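Local atomic coordinates of proline dipeptidase (Streptococcus agalactiae, PDB entry 3OOO), a protein that probably acts as a manganese-dependent hydrolase of the M24B peptidase family, here represented by its N-terminal creatinase/prolidase domain alone. Residues 20-25 with 43-48; 32-37 with 66-71; 6-11 with 126-131. All blocks are in the same frame, centred on the assembly; numbering follows the deposited sequence. Where two conformers were deposited one is given.

Contact 1 (20-25 with 43-48); sequences AVFSDP and MFLFVY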
# COMPACT_ATOMS: atom_id res chain seq x y z
N ALA A 20 -14.78 -7.22 -6.69
CA ALA A 20 -13.66 -6.29 -6.88
C ALA A 20 -13.82 -5.14 -5.91
O ALA A 20 -14.93 -4.63 -5.70
CB ALA A 20 -13.62 -5.79 -8.30
N VAL A 21 -12.71 -4.74 -5.30
CA VAL A 21 -12.72 -3.65 -4.33
C VAL A 21 -11.82 -2.55 -4.86
O VAL A 21 -10.61 -2.75 -5.01
CB VAL A 21 -12.20 -4.12 -2.95
CG1 VAL A 21 -12.22 -2.98 -1.95
CG2 VAL A 21 -13.01 -5.30 -2.42
N PHE A 22 -12.41 -1.40 -5.16
CA PHE A 22 -11.65 -0.25 -5.65
C PHE A 22 -11.40 0.74 -4.53
O PHE A 22 -12.27 0.98 -3.69
CB PHE A 22 -12.38 0.42 -6.83
CG PHE A 22 -12.53 -0.49 -8.01
CD1 PHE A 22 -11.49 -0.62 -8.93
CD2 PHE A 22 -13.69 -1.24 -8.19
CE1 PHE A 22 -11.61 -1.47 -10.02
CE2 PHE A 22 -13.82 -2.10 -9.28
CZ PHE A 22 -12.78 -2.21 -10.20
N SER A 23 -10.19 1.30 -4.51
CA SER A 23 -9.78 2.19 -3.42
C SER A 23 -9.08 3.46 -3.92
O SER A 23 -8.99 4.44 -3.19
CB SER A 23 -8.87 1.44 -2.45
OG SER A 23 -7.73 0.91 -3.12
N ASP A 24 -8.56 3.42 -5.14
CA ASP A 24 -7.83 4.56 -5.69
C ASP A 24 -8.83 5.68 -6.00
O ASP A 24 -9.76 5.47 -6.78
CB ASP A 24 -7.08 4.11 -6.95
CG ASP A 24 -6.13 5.17 -7.51
OD1 ASP A 24 -6.41 6.37 -7.41
OD2 ASP A 24 -5.08 4.77 -8.07
N PRO A 25 -8.66 6.87 -5.38
CA PRO A 25 -9.57 7.99 -5.63
C PRO A 25 -9.73 8.30 -7.12
O PRO A 25 -10.83 8.65 -7.56
CB PRO A 25 -8.89 9.16 -4.91
CG PRO A 25 -8.14 8.51 -3.80
CD PRO A 25 -7.63 7.22 -4.38
N MSE A 43 -12.16 4.58 2.25
CA MSE A 43 -12.97 4.73 1.05
C MSE A 43 -12.89 3.34 0.31
O MSE A 43 -11.76 3.03 -0.07
CB MSE A 43 -12.28 5.85 0.17
CG MSE A 43 -13.06 7.18 -0.30
SE MSE A 43 -13.81 7.19 -2.16
CE MSE A 43 -12.12 6.95 -3.12
N PHE A 44 -13.97 2.60 0.06
CA PHE A 44 -13.93 1.44 -0.83
C PHE A 44 -15.18 1.41 -1.67
O PHE A 44 -16.28 1.66 -1.17
CB PHE A 44 -13.84 0.13 -0.06
CG PHE A 44 -12.62 -0.01 0.80
CD1 PHE A 44 -11.35 -0.20 0.23
CD2 PHE A 44 -12.72 0.05 2.18
CE1 PHE A 44 -10.22 -0.32 1.03
CE2 PHE A 44 -11.60 -0.07 2.99
CZ PHE A 44 -10.34 -0.26 2.41
N LEU A 45 -15.01 1.07 -2.94
CA LEU A 45 -16.14 0.77 -3.81
C LEU A 45 -16.18 -0.73 -4.03
O LEU A 45 -15.26 -1.30 -4.62
CB LEU A 45 -16.00 1.50 -5.15
CG LEU A 45 -17.06 1.25 -6.22
CD1 LEU A 45 -18.43 1.76 -5.77
CD2 LEU A 45 -16.65 1.91 -7.53
N PHE A 46 -17.24 -1.36 -3.54
CA PHE A 46 -17.40 -2.80 -3.62
C PHE A 46 -18.26 -3.15 -4.82
O PHE A 46 -19.43 -2.78 -4.88
CB PHE A 46 -18.04 -3.36 -2.33
CG PHE A 46 -17.21 -3.11 -1.10
CD1 PHE A 46 -16.13 -3.94 -0.79
CD2 PHE A 46 -17.52 -2.06 -0.23
CE1 PHE A 46 -15.36 -3.71 0.35
CE2 PHE A 46 -16.76 -1.83 0.92
CZ PHE A 46 -15.68 -2.66 1.21
N VAL A 47 -17.65 -3.85 -5.77
CA VAL A 47 -18.33 -4.24 -7.01
C VAL A 47 -18.53 -5.75 -6.99
O VAL A 47 -17.59 -6.53 -7.17
CB VAL A 47 -17.53 -3.79 -8.26
CG1 VAL A 47 -18.25 -4.24 -9.54
CG2 VAL A 47 -17.34 -2.28 -8.24
N TYR A 48 -19.76 -6.16 -6.70
CA TYR A 48 -20.14 -7.57 -6.68
C TYR A 48 -20.48 -8.04 -8.07
O TYR A 48 -20.84 -7.25 -8.93
CB TYR A 48 -21.35 -7.79 -5.78
CG TYR A 48 -21.06 -7.78 -4.30
CD1 TYR A 48 -20.56 -8.91 -3.66
CD2 TYR A 48 -21.33 -6.65 -3.53
CE1 TYR A 48 -20.31 -8.91 -2.29
CE2 TYR A 48 -21.09 -6.64 -2.16
CZ TYR A 48 -20.58 -7.77 -1.55
OH TYR A 48 -20.34 -7.75 -0.19
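Two antiparallel neighbours at the middle of the domain's mixed sheet meet here, residues 20-22 and 44-48, whose axes approach to 4.7 Å. Ala20 and Val47 exchange two backbone hydrogen bonds, Ala20 N to Val47 O at 2.9 Å and Val47 N to Ala20 O at 2.8 Å; the second runs nearly along the C=O axis. Phe22 and Leu45 repeat the exchange, each donor in the plane of the accepting carbonyl, and Phe22 O also receives a CA-H contact from Phe44 CA at 3.3 Å. Between these hydrogen-bonded pairs lies the non-hydrogen-bonded pair of Val21 and Phe46. The outer backbone edges bond onward, Val21 to Leu99 and Phe46 to Ile54, so this is an interior seam of the creatinase/prolidase N-terminal fold. On one face, Val21 CG1, anti to its backbone N, sits 3.6 Å from Phe44 CD1, while CG2 reaches Phe46 CD1 at 3.8 Å. On the other face the Phe22 ring offers its edge: Val47 CG2 lies in the ring plane, 3.7 Å from Phe22 CE2. Beyond the strands, the bent chain of selenomethionine Met43 brings CE to 3.7 Å from Pro25 CA, at the start of helix 25-32.

Contact 2 (32-37 with 66-71); sequences TGFFCD and KQSVPF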
# COMPACT_ATOMS: atom_id res chain seq x y z
N THR A 32 -17.30 6.43 -11.29
CA THR A 32 -18.52 6.93 -10.65
C THR A 32 -18.78 8.44 -10.77
O THR A 32 -19.91 8.88 -10.58
CB THR A 32 -18.57 6.61 -9.13
OG1 THR A 32 -17.58 7.38 -8.45
CG2 THR A 32 -18.36 5.11 -8.87
N GLY A 33 -17.73 9.21 -11.03
CA GLY A 33 -17.82 10.67 -11.01
C GLY A 33 -17.69 11.29 -9.62
O GLY A 33 -17.78 12.51 -9.47
N PHE A 34 -17.48 10.44 -8.62
CA PHE A 34 -17.29 10.88 -7.24
C PHE A 34 -15.81 10.82 -6.90
O PHE A 34 -15.21 9.74 -6.95
CB PHE A 34 -18.11 10.01 -6.28
CG PHE A 34 -17.86 10.28 -4.82
CD1 PHE A 34 -18.41 11.40 -4.19
CD2 PHE A 34 -17.08 9.41 -4.06
CE1 PHE A 34 -18.18 11.66 -2.84
CE2 PHE A 34 -16.84 9.66 -2.70
CZ PHE A 34 -17.40 10.78 -2.09
N PHE A 35 -15.23 11.98 -6.58
CA PHE A 35 -13.84 12.05 -6.13
C PHE A 35 -13.74 12.31 -4.63
O PHE A 35 -14.26 13.31 -4.13
CB PHE A 35 -13.02 13.12 -6.86
CG PHE A 35 -11.56 13.10 -6.50
CD1 PHE A 35 -10.66 12.36 -7.26
CD2 PHE A 35 -11.09 13.78 -5.37
CE1 PHE A 35 -9.31 12.31 -6.92
CE2 PHE A 35 -9.74 13.73 -5.02
CZ PHE A 35 -8.85 12.99 -5.80
N CYS A 36 -13.03 11.42 -3.94
CA CYS A 36 -12.66 11.63 -2.55
C CYS A 36 -11.34 10.93 -2.31
O CYS A 36 -11.18 9.75 -2.63
CB CYS A 36 -13.72 11.04 -1.61
SG CYS A 36 -13.30 11.15 0.15
N ASP A 37 -10.37 11.66 -1.76
CA ASP A 37 -9.17 11.02 -1.24
C ASP A 37 -9.25 11.04 0.28
O ASP A 37 -9.03 12.08 0.90
CB ASP A 37 -7.88 11.69 -1.73
CG ASP A 37 -6.63 10.90 -1.35
OD1 ASP A 37 -6.71 9.98 -0.50
OD2 ASP A 37 -5.55 11.18 -1.91
N LYS A 66 -23.91 10.23 -1.97
CA LYS A 66 -25.29 9.91 -2.34
C LYS A 66 -25.83 10.82 -3.44
O LYS A 66 -26.73 10.43 -4.20
CB LYS A 66 -26.20 9.94 -1.11
CG LYS A 66 -26.04 8.73 -0.21
CD LYS A 66 -27.03 8.74 0.93
CE LYS A 66 -26.98 7.43 1.69
NZ LYS A 66 -28.06 7.31 2.69
N GLN A 67 -25.29 12.04 -3.52
CA GLN A 67 -25.65 12.98 -4.58
C GLN A 67 -24.94 12.64 -5.89
O GLN A 67 -25.31 13.14 -6.96
CB GLN A 67 -25.33 14.41 -4.14
CG GLN A 67 -26.18 14.90 -2.97
CD GLN A 67 -25.76 16.26 -2.47
OE1 GLN A 67 -25.68 17.22 -3.23
NE2 GLN A 67 -25.50 16.35 -1.17
N SER A 68 -23.95 11.75 -5.81
CA SER A 68 -23.08 11.43 -6.95
C SER A 68 -23.35 10.05 -7.55
O SER A 68 -23.20 9.86 -8.76
CB SER A 68 -21.61 11.55 -6.54
OG SER A 68 -21.34 12.83 -5.98
N VAL A 69 -23.73 9.09 -6.71
CA VAL A 69 -23.97 7.72 -7.17
C VAL A 69 -25.40 7.24 -6.87
O VAL A 69 -26.00 7.65 -5.88
CB VAL A 69 -22.93 6.70 -6.59
CG1 VAL A 69 -21.51 7.18 -6.84
CG2 VAL A 69 -23.15 6.45 -5.11
N PRO A 70 -25.96 6.39 -7.76
CA PRO A 70 -27.35 5.94 -7.60
C PRO A 70 -27.51 4.66 -6.78
O PRO A 70 -28.64 4.27 -6.47
CB PRO A 70 -27.78 5.70 -9.05
CG PRO A 70 -26.53 5.24 -9.72
CD PRO A 70 -25.40 5.98 -9.06
N PHE A 71 -26.39 4.03 -6.45
CA PHE A 71 -26.38 2.76 -5.71
C PHE A 71 -26.09 2.97 -4.22
O PHE A 71 -25.77 4.10 -3.81
CB PHE A 71 -25.40 1.79 -6.37
CG PHE A 71 -24.05 2.39 -6.69
CD1 PHE A 71 -23.10 2.56 -5.69
CD2 PHE A 71 -23.72 2.76 -7.99
CE1 PHE A 71 -21.85 3.09 -5.97
CE2 PHE A 71 -22.47 3.30 -8.29
CZ PHE A 71 -21.53 3.46 -7.28
O HOH W 1 -22.35 7.96 -10.70
O HOH W 2 -21.10 11.46 -10.36
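The backbone of 32-37 leaves helix 25-32 through Gly33, whose phi of 83° turns the chain past Ser68, with Phe34 CA 5.8 Å from Ser68 CA. Glycine adopts this conformation without a CB pressing on the carbonyl oxygen of Thr32. An ST turn fixes the bend: Thr32 OG1, held in the crowded position between its backbone N and carbonyl carbon, accepts from Phe34 N at 3.1 Å, and the same hydroxyl is bonded to Val28 O one helical turn back. That torsion also sets the methyl CG2 anti to the carbonyl carbon, where it meets the Phe71 ring edge-on, in plane, 3.9 Å from CZ. Val69 packs alongside, with CG1 3.8 Å from Thr32 CB, while its own CB lies over one face of the Phe71 ring, toward the rim. Phe34, its CG anti to the backbone N (chi1 173°), packs CB against Ser68 CB and turns a ring edge to Ser68 OG, which lies 3.7 Å from CD1. That hydroxyl is bonded to Arg64 O, and the Phe34 ring continues inward to Leu55 and Val57 of strand 54-58. The two segments make no direct hydrogen bond. Instead, two waters each donate to the carbonyls of Thr32 and Ser68; the shorter pair of bonds runs from one water to Thr32 O at 2.6 Å and to Ser68 O at 2.8 Å. Two acceptors that cannot bond to one another are thereby linked through four donated hydrogens, so the two chain segments are joined by apolar contacts of Thr32, Phe34, Val69 and Phe71 together with a pair of bridging waters. Donation to both carbonyls probably eases the repulsion between their partial negative charges.

Contact 3 (6-11 with 126-131); sequences NRIRHH and PYIQNM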
# COMPACT_ATOMS: atom_id res chain seq x y z
N ASN A 6 -20.94 -1.91 -14.96
CA ASN A 6 -21.61 -3.09 -15.51
C ASN A 6 -20.62 -4.02 -16.21
O ASN A 6 -20.66 -5.24 -16.03
CB ASN A 6 -22.74 -2.71 -16.48
CG ASN A 6 -23.94 -2.07 -15.78
OD1 ASN A 6 -24.23 -2.35 -14.62
ND2 ASN A 6 -24.65 -1.22 -16.51
N ARG A 7 -19.71 -3.44 -16.99
CA ARG A 7 -18.67 -4.22 -17.65
C ARG A 7 -17.75 -4.94 -16.66
O ARG A 7 -17.40 -6.11 -16.87
CB ARG A 7 -17.85 -3.35 -18.60
CG ARG A 7 -18.45 -3.26 -19.98
CD ARG A 7 -17.63 -2.34 -20.85
NE ARG A 7 -17.97 -0.94 -20.63
CZ ARG A 7 -17.24 0.09 -21.04
NH1 ARG A 7 -16.10 -0.11 -21.69
NH2 ARG A 7 -17.65 1.33 -20.79
N ILE A 8 -17.35 -4.25 -15.60
CA ILE A 8 -16.52 -4.86 -14.55
C ILE A 8 -17.26 -6.03 -13.91
O ILE A 8 -16.68 -7.10 -13.72
CB ILE A 8 -16.08 -3.82 -13.49
CG1 ILE A 8 -15.11 -2.82 -14.13
CG2 ILE A 8 -15.42 -4.50 -12.28
CD1 ILE A 8 -14.83 -1.61 -13.28
N ARG A 9 -18.54 -5.83 -13.62
CA ARG A 9 -19.38 -6.87 -13.02
C ARG A 9 -19.43 -8.12 -13.89
O ARG A 9 -19.26 -9.24 -13.40
CB ARG A 9 -20.79 -6.33 -12.76
CG ARG A 9 -21.64 -7.24 -11.90
CD ARG A 9 -23.01 -6.64 -11.65
NE ARG A 9 -23.74 -6.46 -12.90
CZ ARG A 9 -24.40 -7.44 -13.52
NH1 ARG A 9 -24.42 -8.66 -13.02
NH2 ARG A 9 -25.03 -7.18 -14.66
N HIS A 10 -19.65 -7.93 -15.19
CA HIS A 10 -19.68 -9.07 -16.12
C HIS A 10 -18.32 -9.74 -16.26
O HIS A 10 -18.23 -10.96 -16.38
CB HIS A 10 -20.22 -8.63 -17.49
CG HIS A 10 -21.69 -8.36 -17.50
ND1 HIS A 10 -22.63 -9.36 -17.35
CD2 HIS A 10 -22.39 -7.20 -17.62
CE1 HIS A 10 -23.84 -8.83 -17.39
NE2 HIS A 10 -23.72 -7.52 -17.55
N HIS A 11 -17.26 -8.93 -16.20
CA HIS A 11 -15.90 -9.44 -16.26
C HIS A 11 -15.56 -10.35 -15.08
O HIS A 11 -14.82 -11.31 -15.23
CB HIS A 11 -14.90 -8.29 -16.33
CG HIS A 11 -13.47 -8.73 -16.20
ND1 HIS A 11 -12.86 -9.55 -17.12
CD2 HIS A 11 -12.55 -8.48 -15.24
CE1 HIS A 11 -11.61 -9.77 -16.74
NE2 HIS A 11 -11.40 -9.13 -15.60
N PRO A 126 -5.72 -7.44 -16.24
CA PRO A 126 -5.41 -6.51 -17.32
C PRO A 126 -6.65 -5.82 -17.91
O PRO A 126 -6.59 -4.63 -18.21
CB PRO A 126 -4.74 -7.40 -18.37
CG PRO A 126 -4.05 -8.43 -17.56
CD PRO A 126 -4.97 -8.70 -16.39
N TYR A 127 -7.75 -6.56 -18.05
CA TYR A 127 -8.99 -5.98 -18.59
C TYR A 127 -9.45 -4.75 -17.81
O TYR A 127 -9.79 -3.73 -18.41
CB TYR A 127 -10.11 -7.03 -18.67
CG TYR A 127 -11.44 -6.46 -19.12
CD1 TYR A 127 -11.65 -6.09 -20.45
CD2 TYR A 127 -12.49 -6.27 -18.21
CE1 TYR A 127 -12.86 -5.57 -20.86
CE2 TYR A 127 -13.70 -5.75 -18.62
CZ TYR A 127 -13.89 -5.40 -19.95
OH TYR A 127 -15.09 -4.87 -20.36
N ILE A 128 -9.47 -4.86 -16.49
CA ILE A 128 -9.87 -3.73 -15.64
C ILE A 128 -8.80 -2.63 -15.67
O ILE A 128 -9.13 -1.45 -15.77
CB ILE A 128 -10.18 -4.17 -14.18
CG1 ILE A 128 -11.29 -5.23 -14.16
CG2 ILE A 128 -10.60 -2.96 -13.33
CD1 ILE A 128 -11.52 -5.88 -12.80
N GLN A 129 -7.53 -3.03 -15.59
CA GLN A 129 -6.40 -2.10 -15.61
C GLN A 129 -6.40 -1.19 -16.84
O GLN A 129 -6.15 0.01 -16.74
CB GLN A 129 -5.07 -2.85 -15.57
CG GLN A 129 -4.69 -3.45 -14.22
CD GLN A 129 -3.34 -4.14 -14.25
OE1 GLN A 129 -2.33 -3.56 -14.66
NE2 GLN A 129 -3.31 -5.40 -13.82
N ASN A 130 -6.70 -1.78 -17.99
CA ASN A 130 -6.56 -1.12 -19.28
C ASN A 130 -7.82 -0.44 -19.82
O ASN A 130 -7.82 0.06 -20.95
CB ASN A 130 -6.00 -2.10 -20.32
CG ASN A 130 -4.66 -2.69 -19.92
OD1 ASN A 130 -3.82 -2.02 -19.31
ND2 ASN A 130 -4.44 -3.96 -20.26
N MSE A 131 -8.89 -0.42 -19.03
CA MSE A 131 -10.14 0.20 -19.45
C MSE A 131 -9.99 1.72 -19.53
O MSE A 131 -10.43 2.34 -20.50
CB MSE A 131 -11.30 -0.18 -18.51
CG MSE A 131 -12.68 -0.13 -19.16
SE MSE A 131 -14.12 -0.79 -18.02
CE MSE A 131 -13.19 -2.32 -17.26
O HOH W 3 -17.21 -7.11 -19.39
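His11 and Tyr127 make the closest approach between helix 3-14 and the short helix 126-129. Both rings start anti to their backbone N, and the two side chains slide past each other in opposite directions. Tyr127 CD2 sits over one face of the imidazole, toward its rim, 3.3 Å from His11 CG. The planes are inclined at 42°, an oblique pairing rather than a stack, and Tyr127 CB completes it with a CH-pi contact 4.0 Å from the centroid of the His11 ring. Ile128 comes in obliquely, its CG1 3.6 Å from His11 CD2. Deeper in, Ile8 takes up the apolar part: CG2 faces Ile128 CD1 at 4.2 Å, and CG1 lies 3.7 Å from CE of Met131, a selenomethionine bent at its last torsion. Toward solvent, the phenol oxygen of Tyr127 rests against CB, CG and CD of Arg7, whose guanidinium plane stands 71° from the phenol ring and carries Met131 SE over one face. A water spans the same spot, donating to Arg7 O at 2.7 Å and bonded to Tyr127 OH at 3.2 Å.

Second-shell bonds position these groups. His11 NE2 is bonded to Thr125 OG1, which probably helps fix the rotation of the imidazole, and Arg7 NH2 is bonded to Ser3 OG one turn earlier in its own helix. The contact lays the last helix of this chain against its first: Ile8 and Ile128 both reach Phe22 of strand 19-22, while Leu31 and Tyr30 of helix 25-32 touch Ile8 and Met131 respectively.

From the N terminus the chain first passes through 6-11, which waits for its partner until 126-131, so contact 3 closes a loop spanning almost the whole chain. Both other contacts lie within that loop. Strand 19-22 opens contact 1 and residues 32-37 open contact 2 before 43-48 closes the first and 66-71 the second; the two therefore cross. They also touch, through Met43 CE and Pro25 CB against Cys36 O and through Leu45 against Phe71. Contact 1, in the sheet, meets contact 3 where Phe22 packs on Ile8 and Ile128. Contacts 2 and 3 stay about 8 Å apart at their nearest atoms, yet both pack on strand 44-48, at Leu45 and Val47.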